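Local coordinates for protein beta-L-arabinobiosidase (Bacteroides thetaiotaomicron, PDB 5MQR) that probably cleaves arabinose-containing side chains of plant pectin, as a multidomain glycoside hydrolase with a sialidase-like part, at residues Y202-N207 / P218-S223; A709-H714 / W947-A952; K460-I465 / R566-T571. One frame throughout, in Å; residues are numbered along the deposited sequence.

Overall arrangement
The three contacts lie in three different family regions of one long chain. Contact 1 comes first, in the N-terminal beta propeller. It joins the outer strand of a four-stranded sheet to the loop before helix 226-236. Contact 3 follows, pairing strands 460-468 and 564-570 inside a ten-stranded mixed sheet that also takes in strands from earlier in the chain. Both paired strands fall in the CBM-type region. Contact 2 comes last, between helices 712-719 and 948-964 of the helical glycoside hydrolase domain. The centres of contacts 1 and 2 are about 84 Å apart, on opposite sides of the chain's centre. Contact 3 is at a similar distance from both, about 51 and 53 Å centre to centre. None touches another; each is local.

Contact 1 (Y202-N207 / P218-S223); sequences YFIYYN and PYFKKS
Phe-203 meets the loop 218-223 through two backbone hydrogen bonds. Phe-203 N donates to Pro-218 O at 2.9 Å, and Phe-220 N donates to Phe-203 O, also at 2.9 Å. Together they form a single bridge between Phe-203 and Tyr-219. The Tyr-202 ring runs out along the loop. Its CD2 lies 3.8 Å from Pro-218 CG, and Pro-218 O sits at the ring edge. At the far end Tyr-202 OH and Ser-223 OG share one water, at 2.6 and 2.7 Å. Strand 202-206 is the outer strand of a four-stranded antiparallel sheet, consistent with a propeller blade, and the loop lies along its border. Ile-204 and Tyr-205 form a classic beta bulge opposite Arg-187, where the strand turns a corner. Beyond it the rings of Tyr-206 and Tyr-219 lie near parallel at 27° but slid apart, with little overlap. Tyr-206 OH is buried 3.5 Å from Tyr-219 CB and has no hydrogen-bonding partner in the model. Phe-220 has CG between its backbone N and carbonyl carbon (chi1 80°), which sets CD1 4.0 Å from Ile-204 CG1. Cys-232 of helix 226-236 touches both of these side chains. Ser-223 OG is also bonded to Asp-225 N.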
loop_
_atom_site.group_PDB
_atom_site.type_symbol
_atom_site.label_atom_id
_atom_site.label_comp_id
_atom_site.label_asym_id
_atom_site.label_seq_id
_atom_site.Cartn_x
_atom_site.Cartn_y
_atom_site.Cartn_z
ATOM N N TYR A 202 8.697 3.836 -47.759
ATOM C CA TYR A 202 7.977 2.983 -48.681
ATOM C C TYR A 202 6.493 2.902 -48.312
ATOM O O TYR A 202 6.103 3.129 -47.166
ATOM C CB TYR A 202 8.548 1.568 -48.684
ATOM C CG TYR A 202 10.014 1.453 -49.017
ATOM C CD1 TYR A 202 10.991 1.562 -48.016
ATOM C CD2 TYR A 202 10.435 1.180 -50.312
ATOM C CE1 TYR A 202 12.345 1.442 -48.315
ATOM C CE2 TYR A 202 11.778 1.056 -50.612
ATOM C CZ TYR A 202 12.725 1.187 -49.611
ATOM O OH TYR A 202 14.049 1.057 -49.919
ATOM N N PHE A 203 5.686 2.557 -49.307
ATOM C CA PHE A 203 4.318 2.166 -49.082
ATOM C C PHE A 203 4.245 0.699 -48.668
ATOM O O PHE A 203 4.860 -0.176 -49.283
ATOM C CB PHE A 203 3.478 2.363 -50.334
ATOM C CG PHE A 203 2.948 3.744 -50.485
ATOM C CD1 PHE A 203 1.733 4.092 -49.918
ATOM C CD2 PHE A 203 3.665 4.696 -51.185
ATOM C CE1 PHE A 203 1.228 5.356 -50.051
ATOM C CE2 PHE A 203 3.172 5.975 -51.327
ATOM C CZ PHE A 203 1.949 6.307 -50.759
ATOM N N ILE A 204 3.468 0.457 -47.627
ATOM C CA ILE A 204 3.143 -0.882 -47.175
ATOM C C ILE A 204 1.691 -1.285 -47.561
ATOM O O ILE A 204 1.384 -2.481 -47.654
ATOM C CB ILE A 204 3.402 -1.006 -45.655
ATOM C CG1 ILE A 204 3.394 -2.475 -45.213
ATOM C CG2 ILE A 204 2.384 -0.221 -44.843
ATOM C CD1 ILE A 204 3.904 -2.723 -43.797
ATOM N N TYR A 205 0.811 -0.304 -47.780
ATOM C CA TYR A 205 -0.570 -0.565 -48.179
ATOM C C TYR A 205 -1.058 0.540 -49.119
ATOM O O TYR A 205 -0.804 1.724 -48.878
ATOM C CB TYR A 205 -1.460 -0.638 -46.935
ATOM C CG TYR A 205 -2.931 -0.800 -47.238
ATOM C CD1 TYR A 205 -3.500 -2.071 -47.401
ATOM C CD2 TYR A 205 -3.761 0.325 -47.377
ATOM C CE1 TYR A 205 -4.858 -2.224 -47.676
ATOM C CE2 TYR A 205 -5.124 0.193 -47.659
ATOM C CZ TYR A 205 -5.681 -1.082 -47.807
ATOM O OH TYR A 205 -7.040 -1.203 -48.094
ATOM N N TYR A 206 -1.747 0.138 -50.185
ATOM C CA TYR A 206 -2.396 1.078 -51.092
ATOM C C TYR A 206 -3.898 0.978 -50.939
ATOM O O TYR A 206 -4.461 -0.131 -50.942
ATOM C CB TYR A 206 -2.058 0.781 -52.539
ATOM C CG TYR A 206 -0.595 0.911 -52.872
ATOM C CD1 TYR A 206 0.007 2.168 -52.990
ATOM C CD2 TYR A 206 0.191 -0.216 -53.071
ATOM C CE1 TYR A 206 1.354 2.297 -53.310
ATOM C CE2 TYR A 206 1.538 -0.099 -53.399
ATOM C CZ TYR A 206 2.114 1.151 -53.511
ATOM O OH TYR A 206 3.443 1.244 -53.822
ATOM N N ASN A 207 -4.543 2.137 -50.817
ATOM C CA ASN A 207 -5.988 2.212 -50.937
ATOM C C ASN A 207 -6.353 1.980 -52.398
ATOM O O ASN A 207 -5.530 2.191 -53.291
ATOM C CB ASN A 207 -6.518 3.558 -50.434
ATOM C CG ASN A 207 -6.528 3.659 -48.917
ATOM O OD1 ASN A 207 -5.679 4.313 -48.326
ATOM N ND2 ASN A 207 -7.494 3.029 -48.289
ATOM N N PRO A 218 8.374 4.146 -53.350
ATOM C CA PRO A 218 8.220 2.770 -53.834
ATOM C C PRO A 218 7.537 1.835 -52.843
ATOM O O PRO A 218 7.402 2.137 -51.646
ATOM C CB PRO A 218 9.658 2.324 -54.162
ATOM C CG PRO A 218 10.557 3.280 -53.439
ATOM C CD PRO A 218 9.789 4.548 -53.207
ATOM N N TYR A 219 7.064 0.718 -53.372
ATOM C CA TYR A 219 6.474 -0.338 -52.564
ATOM C C TYR A 219 7.560 -1.015 -51.723
ATOM O O TYR A 219 8.695 -1.175 -52.169
ATOM C CB TYR A 219 5.792 -1.334 -53.485
ATOM C CG TYR A 219 4.983 -2.409 -52.813
ATOM C CD1 TYR A 219 3.955 -2.094 -51.943
ATOM C CD2 TYR A 219 5.215 -3.742 -53.110
ATOM C CE1 TYR A 219 3.200 -3.085 -51.355
ATOM C CE2 TYR A 219 4.468 -4.741 -52.538
ATOM C CZ TYR A 219 3.465 -4.417 -51.666
ATOM O OH TYR A 219 2.750 -5.439 -51.098
ATOM N N PHE A 220 7.209 -1.403 -50.508
ATOM C CA PHE A 220 8.207 -1.874 -49.550
ATOM C C PHE A 220 9.015 -3.083 -50.043
ATOM O O PHE A 220 10.163 -3.233 -49.671
ATOM C CB PHE A 220 7.587 -2.149 -48.171
ATOM C CG PHE A 220 6.863 -3.472 -48.060
ATOM C CD1 PHE A 220 5.525 -3.585 -48.420
ATOM C CD2 PHE A 220 7.517 -4.599 -47.557
ATOM C CE1 PHE A 220 4.856 -4.796 -48.309
ATOM C CE2 PHE A 220 6.852 -5.816 -47.425
ATOM C CZ PHE A 220 5.521 -5.918 -47.811
ATOM N N LYS A 221 8.421 -3.916 -50.893
ATOM C CA LYS A 221 9.115 -5.074 -51.414
ATOM C C LYS A 221 10.258 -4.714 -52.373
ATOM O O LYS A 221 11.019 -5.589 -52.744
ATOM C CB LYS A 221 8.139 -6.046 -52.092
ATOM C CG LYS A 221 7.155 -6.738 -51.139
ATOM C CD LYS A 221 6.581 -8.011 -51.781
ATOM C CE LYS A 221 5.093 -8.243 -51.522
ATOM N NZ LYS A 221 4.792 -9.171 -50.416
ATOM N N LYS A 222 10.383 -3.452 -52.777
ATOM C CA LYS A 222 11.466 -3.065 -53.674
ATOM C C LYS A 222 12.767 -2.795 -52.943
ATOM O O LYS A 222 13.813 -2.719 -53.589
ATOM C CB LYS A 222 11.091 -1.838 -54.502
ATOM C CG LYS A 222 9.845 -2.034 -55.354
ATOM C CD LYS A 222 10.103 -2.892 -56.583
ATOM C CE LYS A 222 9.038 -3.977 -56.724
ATOM N NZ LYS A 222 8.981 -4.414 -58.137
ATOM N N SER A 223 12.713 -2.633 -51.623
ATOM C CA SER A 223 13.932 -2.477 -50.834
ATOM C C SER A 223 14.847 -3.671 -51.027
ATOM O O SER A 223 14.392 -4.806 -51.046
ATOM C CB SER A 223 13.622 -2.354 -49.342
ATOM O OG SER A 223 14.797 -2.182 -48.573
HETATM O O HOH W 1 15.650 0.276 -48.008
#

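Contact 2 (A709-H714 / W947-A952); sequences ACAIGH and WPFASA
His-714 holds CG anti to its carbonyl carbon (chi1 -71°), while Phe-949 holds CG anti to its backbone N (chi1 -172°). These torsions bring the two rings together as a T-shaped pair, with planes at 82° and centroids 4.5 Å apart. The imidazole presents its edge to the benzene face. His-714 NE2 stands over the ring centre, and CD2 lies 3.5 Å from Phe-949 CD2. The same His-714 NE2 makes a weak, bent hydrogen bond of 3.0 Å to Phe-949 O. The imidazole thus meets both the ring and, through this weak bond, the backbone of one residue. His-714 CE1 lies 3.9 Å from Ala-952 CB, which approaches the imidazole obliquely. Both segments enter helices, 712-719 and 948-964, of the six-hairpin glycosidase domain, consistent with an (alpha/alpha)6 barrel. The contact joins the first turns of these two helices, with Ala-711 and Trp-947 at their N-cap positions. Ala-711 CB lies 3.8 Å from Phe-949 CE2, at the ring edge. Cys-710 SG lies 3.7 Å from Phe-949 CE2, oblique to the ring, in a sulfur-aromatic contact. Trp-753 meets His-714 edge-to-face, and His-1018 meets the ring of Phe-949. A bound HEPES buffer molecule lies about 8 Å from the side chain of Cys-710.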
loop_
_atom_site.group_PDB
_atom_site.type_symbol
_atom_site.label_atom_id
_atom_site.label_comp_id
_atom_site.label_asym_id
_atom_site.label_seq_id
_atom_site.Cartn_x
_atom_site.Cartn_y
_atom_site.Cartn_z
ATOM N N ALA A 709 -2.062 -13.604 40.974
ATOM C CA ALA A 709 -0.758 -13.732 40.305
ATOM C C ALA A 709 -0.641 -14.804 39.234
ATOM O O ALA A 709 0.355 -14.861 38.518
ATOM C CB ALA A 709 0.319 -13.986 41.336
ATOM N N CYS A 710 -1.622 -15.679 39.178
ATOM C CA CYS A 710 -1.564 -16.887 38.357
ATOM C C CYS A 710 -1.137 -16.641 36.912
ATOM O O CYS A 710 -0.226 -17.316 36.420
ATOM C CB CYS A 710 -2.935 -17.582 38.385
ATOM S SG CYS A 710 -2.990 -19.027 37.328
ATOM N N ALA A 711 -1.778 -15.660 36.267
ATOM C CA ALA A 711 -1.589 -15.377 34.828
ATOM C C ALA A 711 -0.760 -14.114 34.487
ATOM O O ALA A 711 -0.846 -13.595 33.364
ATOM C CB ALA A 711 -2.956 -15.300 34.144
ATOM N N ILE A 712 0.065 -13.637 35.416
ATOM C CA ILE A 712 0.883 -12.434 35.161
ATOM C C ILE A 712 1.720 -12.571 33.885
ATOM O O ILE A 712 1.832 -11.618 33.115
ATOM C CB ILE A 712 1.805 -12.068 36.347
ATOM C CG1 ILE A 712 0.965 -11.702 37.589
ATOM C CG2 ILE A 712 2.682 -10.884 35.957
ATOM C CD1 ILE A 712 1.763 -11.556 38.856
ATOM N N GLY A 713 2.324 -13.745 33.682
ATOM C CA GLY A 713 3.124 -14.012 32.478
ATOM C C GLY A 713 2.359 -13.752 31.174
ATOM O O GLY A 713 2.851 -13.043 30.302
ATOM N N HIS A 714 1.138 -14.295 31.086
ATOM C CA HIS A 714 0.208 -14.002 30.001
ATOM C C HIS A 714 -0.123 -12.508 29.926
ATOM O O HIS A 714 -0.143 -11.952 28.827
ATOM C CB HIS A 714 -1.117 -14.773 30.156
ATOM C CG HIS A 714 -1.020 -16.250 29.914
ATOM N ND1 HIS A 714 -0.314 -16.800 28.864
ATOM C CD2 HIS A 714 -1.602 -17.291 30.554
ATOM C CE1 HIS A 714 -0.453 -18.114 28.876
ATOM N NE2 HIS A 714 -1.225 -18.442 29.897
ATOM N N TRP A 947 -8.793 -25.077 28.349
ATOM C CA TRP A 947 -8.481 -23.876 29.143
ATOM C C TRP A 947 -7.665 -22.923 28.247
ATOM O O TRP A 947 -6.560 -23.268 27.822
ATOM C CB TRP A 947 -7.652 -24.241 30.377
ATOM C CG TRP A 947 -8.446 -24.787 31.507
ATOM C CD1 TRP A 947 -8.837 -26.095 31.687
ATOM C CD2 TRP A 947 -8.955 -24.061 32.623
ATOM N NE1 TRP A 947 -9.569 -26.214 32.828
ATOM C CE2 TRP A 947 -9.656 -24.984 33.434
ATOM C CE3 TRP A 947 -8.904 -22.718 33.013
ATOM C CZ2 TRP A 947 -10.292 -24.602 34.627
ATOM C CZ3 TRP A 947 -9.527 -22.337 34.190
ATOM C CH2 TRP A 947 -10.224 -23.275 34.985
ATOM N N PRO A 948 -8.197 -21.729 27.947
ATOM C CA PRO A 948 -7.391 -20.796 27.155
ATOM C C PRO A 948 -5.998 -20.512 27.732
ATOM O O PRO A 948 -5.056 -20.353 26.958
ATOM C CB PRO A 948 -8.267 -19.527 27.098
ATOM C CG PRO A 948 -9.669 -20.057 27.181
ATOM C CD PRO A 948 -9.603 -21.308 28.039
ATOM N N PHE A 949 -5.863 -20.473 29.067
ATOM C CA PHE A 949 -4.533 -20.354 29.716
ATOM C C PHE A 949 -3.554 -21.340 29.103
ATOM O O PHE A 949 -2.437 -20.972 28.720
ATOM C CB PHE A 949 -4.659 -20.638 31.214
ATOM C CG PHE A 949 -3.417 -20.363 32.018
ATOM C CD1 PHE A 949 -2.340 -21.253 32.001
ATOM C CD2 PHE A 949 -3.362 -19.256 32.871
ATOM C CE1 PHE A 949 -1.218 -21.033 32.794
ATOM C CE2 PHE A 949 -2.235 -19.025 33.660
ATOM C CZ PHE A 949 -1.165 -19.919 33.628
ATOM N N ALA A 950 -4.017 -22.581 28.994
ATOM C CA ALA A 950 -3.232 -23.685 28.434
ATOM C C ALA A 950 -3.084 -23.619 26.922
ATOM O O ALA A 950 -1.989 -23.828 26.404
ATOM C CB ALA A 950 -3.870 -25.026 28.808
ATOM N N SER A 951 -4.198 -23.412 26.215
ATOM C CA SER A 951 -4.138 -23.282 24.759
ATOM C C SER A 951 -3.089 -22.205 24.359
ATOM O O SER A 951 -2.281 -22.390 23.440
ATOM C CB SER A 951 -5.522 -22.934 24.192
ATOM O OG SER A 951 -6.439 -23.960 24.466
ATOM N N ALA A 952 -3.076 -21.106 25.097
ATOM C CA ALA A 952 -2.130 -20.031 24.834
ATOM C C ALA A 952 -0.680 -20.450 25.064
ATOM O O ALA A 952 0.221 -20.096 24.258
ATOM C CB ALA A 952 -2.470 -18.804 25.669
#

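Contact 3 (K460-I465 / R566-T571)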
loop_
_atom_site.group_PDB
_atom_site.type_symbol
_atom_site.label_atom_id
_atom_site.label_comp_id
_atom_site.label_asym_id
_atom_site.label_seq_id
_atom_site.Cartn_x
_atom_site.Cartn_y
_atom_site.Cartn_z
ATOM N N LYS A 460 3.793 23.657 -11.248
ATOM C CA LYS A 460 3.053 23.159 -10.107
ATOM C C LYS A 460 3.641 21.851 -9.608
ATOM O O LYS A 460 3.882 20.937 -10.410
ATOM C CB LYS A 460 1.591 22.982 -10.475
ATOM C CG LYS A 460 0.717 22.739 -9.281
ATOM C CD LYS A 460 -0.568 22.074 -9.676
ATOM C CE LYS A 460 -0.358 20.593 -9.827
ATOM N NZ LYS A 460 -1.393 19.972 -10.691
ATOM N N VAL A 461 3.862 21.781 -8.288
ATOM C CA VAL A 461 4.256 20.561 -7.582
ATOM C C VAL A 461 3.233 20.278 -6.463
ATOM O O VAL A 461 2.698 21.220 -5.881
ATOM C CB VAL A 461 5.714 20.629 -7.065
ATOM C CG1 VAL A 461 6.683 20.888 -8.211
ATOM C CG2 VAL A 461 5.920 21.699 -6.028
ATOM N N GLU A 462 2.923 18.996 -6.223
ATOM C CA GLU A 462 2.016 18.551 -5.166
ATOM C C GLU A 462 2.741 17.467 -4.365
ATOM O O GLU A 462 3.264 16.512 -4.945
ATOM C CB GLU A 462 0.703 17.912 -5.665
ATOM C CG GLU A 462 -0.057 18.579 -6.791
ATOM C CD GLU A 462 -1.570 18.254 -6.855
ATOM O OE1 GLU A 462 -2.052 17.311 -6.210
ATOM O OE2 GLU A 462 -2.317 19.008 -7.552
ATOM N N ARG A 463 2.746 17.602 -3.042
ATOM C CA ARG A 463 3.244 16.542 -2.152
ATOM C C ARG A 463 2.049 15.852 -1.499
ATOM O O ARG A 463 1.370 16.432 -0.642
ATOM C CB ARG A 463 4.201 17.108 -1.088
ATOM C CG ARG A 463 4.848 16.084 -0.188
ATOM C CD ARG A 463 5.673 15.080 -0.965
ATOM N NE ARG A 463 6.653 14.320 -0.183
ATOM C CZ ARG A 463 6.434 13.152 0.427
ATOM N NH1 ARG A 463 5.237 12.568 0.427
ATOM N NH2 ARG A 463 7.435 12.548 1.050
ATOM N N LYS A 464 1.768 14.632 -1.938
ATOM C CA LYS A 464 0.753 13.827 -1.281
ATOM C C LYS A 464 1.302 13.238 0.039
ATOM O O LYS A 464 2.427 12.759 0.092
ATOM C CB LYS A 464 0.271 12.730 -2.217
ATOM C CG LYS A 464 -1.076 12.182 -1.825
ATOM C CD LYS A 464 -1.787 11.530 -3.009
ATOM C CE LYS A 464 -3.205 11.242 -2.603
ATOM N NZ LYS A 464 -3.902 10.480 -3.654
ATOM N N ILE A 465 0.515 13.328 1.101
ATOM C CA ILE A 465 0.905 12.844 2.435
ATOM C C ILE A 465 -0.247 12.029 3.015
ATOM O O ILE A 465 -1.358 12.087 2.480
ATOM C CB ILE A 465 1.236 14.006 3.378
ATOM C CG1 ILE A 465 0.061 14.971 3.470
ATOM C CG2 ILE A 465 2.494 14.714 2.908
ATOM C CD1 ILE A 465 0.122 15.872 4.664
ATOM N N ARG A 566 -2.795 16.716 0.773
ATOM C CA ARG A 566 -1.887 17.300 -0.213
ATOM C C ARG A 566 -1.527 18.726 0.091
ATOM O O ARG A 566 -2.386 19.502 0.504
ATOM C CB ARG A 566 -2.521 17.307 -1.587
ATOM C CG ARG A 566 -2.370 16.009 -2.313
ATOM C CD ARG A 566 -3.081 16.113 -3.630
ATOM N NE ARG A 566 -4.522 16.009 -3.480
ATOM C CZ ARG A 566 -5.413 16.348 -4.410
ATOM N NH1 ARG A 566 -5.034 16.886 -5.571
ATOM N NH2 ARG A 566 -6.696 16.149 -4.165
ATOM N N ILE A 567 -0.260 19.049 -0.167
ATOM C CA ILE A 567 0.217 20.416 -0.225
ATOM C C ILE A 567 0.634 20.677 -1.675
ATOM O O ILE A 567 1.363 19.888 -2.257
ATOM C CB ILE A 567 1.386 20.685 0.762
ATOM C CG1 ILE A 567 0.990 20.300 2.192
ATOM C CG2 ILE A 567 1.761 22.158 0.783
ATOM C CD1 ILE A 567 1.449 18.919 2.553
ATOM N N VAL A 568 0.143 21.788 -2.234
ATOM C CA VAL A 568 0.284 22.155 -3.644
ATOM C C VAL A 568 1.005 23.498 -3.708
ATOM O O VAL A 568 0.655 24.435 -2.975
ATOM C CB VAL A 568 -1.101 22.284 -4.338
ATOM C CG1 VAL A 568 -0.981 22.833 -5.762
ATOM C CG2 VAL A 568 -1.821 20.941 -4.365
ATOM N N PHE A 569 2.007 23.587 -4.579
ATOM C CA PHE A 569 2.744 24.825 -4.815
ATOM C C PHE A 569 2.549 25.117 -6.306
ATOM O O PHE A 569 2.938 24.290 -7.161
ATOM C CB PHE A 569 4.233 24.676 -4.460
ATOM C CG PHE A 569 4.508 24.245 -3.030
ATOM C CD1 PHE A 569 4.334 22.936 -2.639
ATOM C CD2 PHE A 569 5.008 25.140 -2.104
ATOM C CE1 PHE A 569 4.599 22.530 -1.339
ATOM C CE2 PHE A 569 5.291 24.750 -0.804
ATOM C CZ PHE A 569 5.097 23.443 -0.417
ATOM N N ARG A 570 1.935 26.267 -6.623
ATOM C CA ARG A 570 1.539 26.594 -7.996
ATOM C C ARG A 570 1.892 28.046 -8.327
ATOM O O ARG A 570 1.532 28.952 -7.566
ATOM C CB ARG A 570 0.025 26.400 -8.130
ATOM C CG ARG A 570 -0.522 26.610 -9.525
ATOM C CD ARG A 570 -2.042 26.561 -9.581
ATOM N NE ARG A 570 -2.656 27.143 -8.396
ATOM C CZ ARG A 570 -3.281 26.473 -7.433
ATOM N NH1 ARG A 570 -3.435 25.160 -7.494
ATOM N NH2 ARG A 570 -3.762 27.137 -6.380
ATOM N N THR A 571 2.539 28.286 -9.468
ATOM C CA THR A 571 3.011 29.653 -9.790
ATOM C C THR A 571 1.949 30.484 -10.526
ATOM O O THR A 571 2.267 31.251 -11.415
ATOM C CB THR A 571 4.319 29.634 -10.617
ATOM O OG1 THR A 571 4.055 29.106 -11.915
ATOM C CG2 THR A 571 5.389 28.785 -9.913
#
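Strands 460-465 and 566-570 run antiparallel, with 171° between their directions and axes 4.6 Å apart at closest approach. Val-461 and Phe-569 form one hydrogen-bonded pair, and Arg-463 and Ile-567 form the next. In the first, Val-461 N donates to Phe-569 O at 2.9 Å, and Phe-569 N returns a nearly straight bond of 2.8 Å to Val-461 O. Lys-460 with Arg-570, Glu-462 with Val-568 and Lys-464 with Arg-566 are the non-hydrogen-bonded pairs. They place their side chains on one face of the sheet, where charges dominate. The Arg-566 chain bends at chi3 (-76°) toward Glu-462. The salt bridge from Arg-566 NH1 to Glu-462 OE1 is 3.1 Å long and almost straight. OE1 uses its syn lone pair and lies in the guanidinium plane, with the two group planes 29° apart. Glu-462 OE2 takes a weaker bond from Lys-460 NZ at 3.4 Å, so the carboxylate lies between two positive groups and its charge is probably stabilised. Lys-460 NZ also pairs with Glu-354. Both are inner strands of a ten-stranded mixed sheet, and both belong to the CBM-type region. The face with Val-461, Arg-463, Ile-567 and Phe-569 is largely apolar, apart from Arg-463, which pairs with Asp-417. Here Val-461 CG2 lies 3.8 Å from Phe-569 CB. Ile-465 CD1 lies 3.9 Å from Ile-567 CD1. Strand 600-610 of a second sheet packs against Ile-465, Ile-567 and Phe-569, as in a beta sandwich. Past the strand end, Thr-571 OG1 is bonded to Asp-452, a calcium ligand.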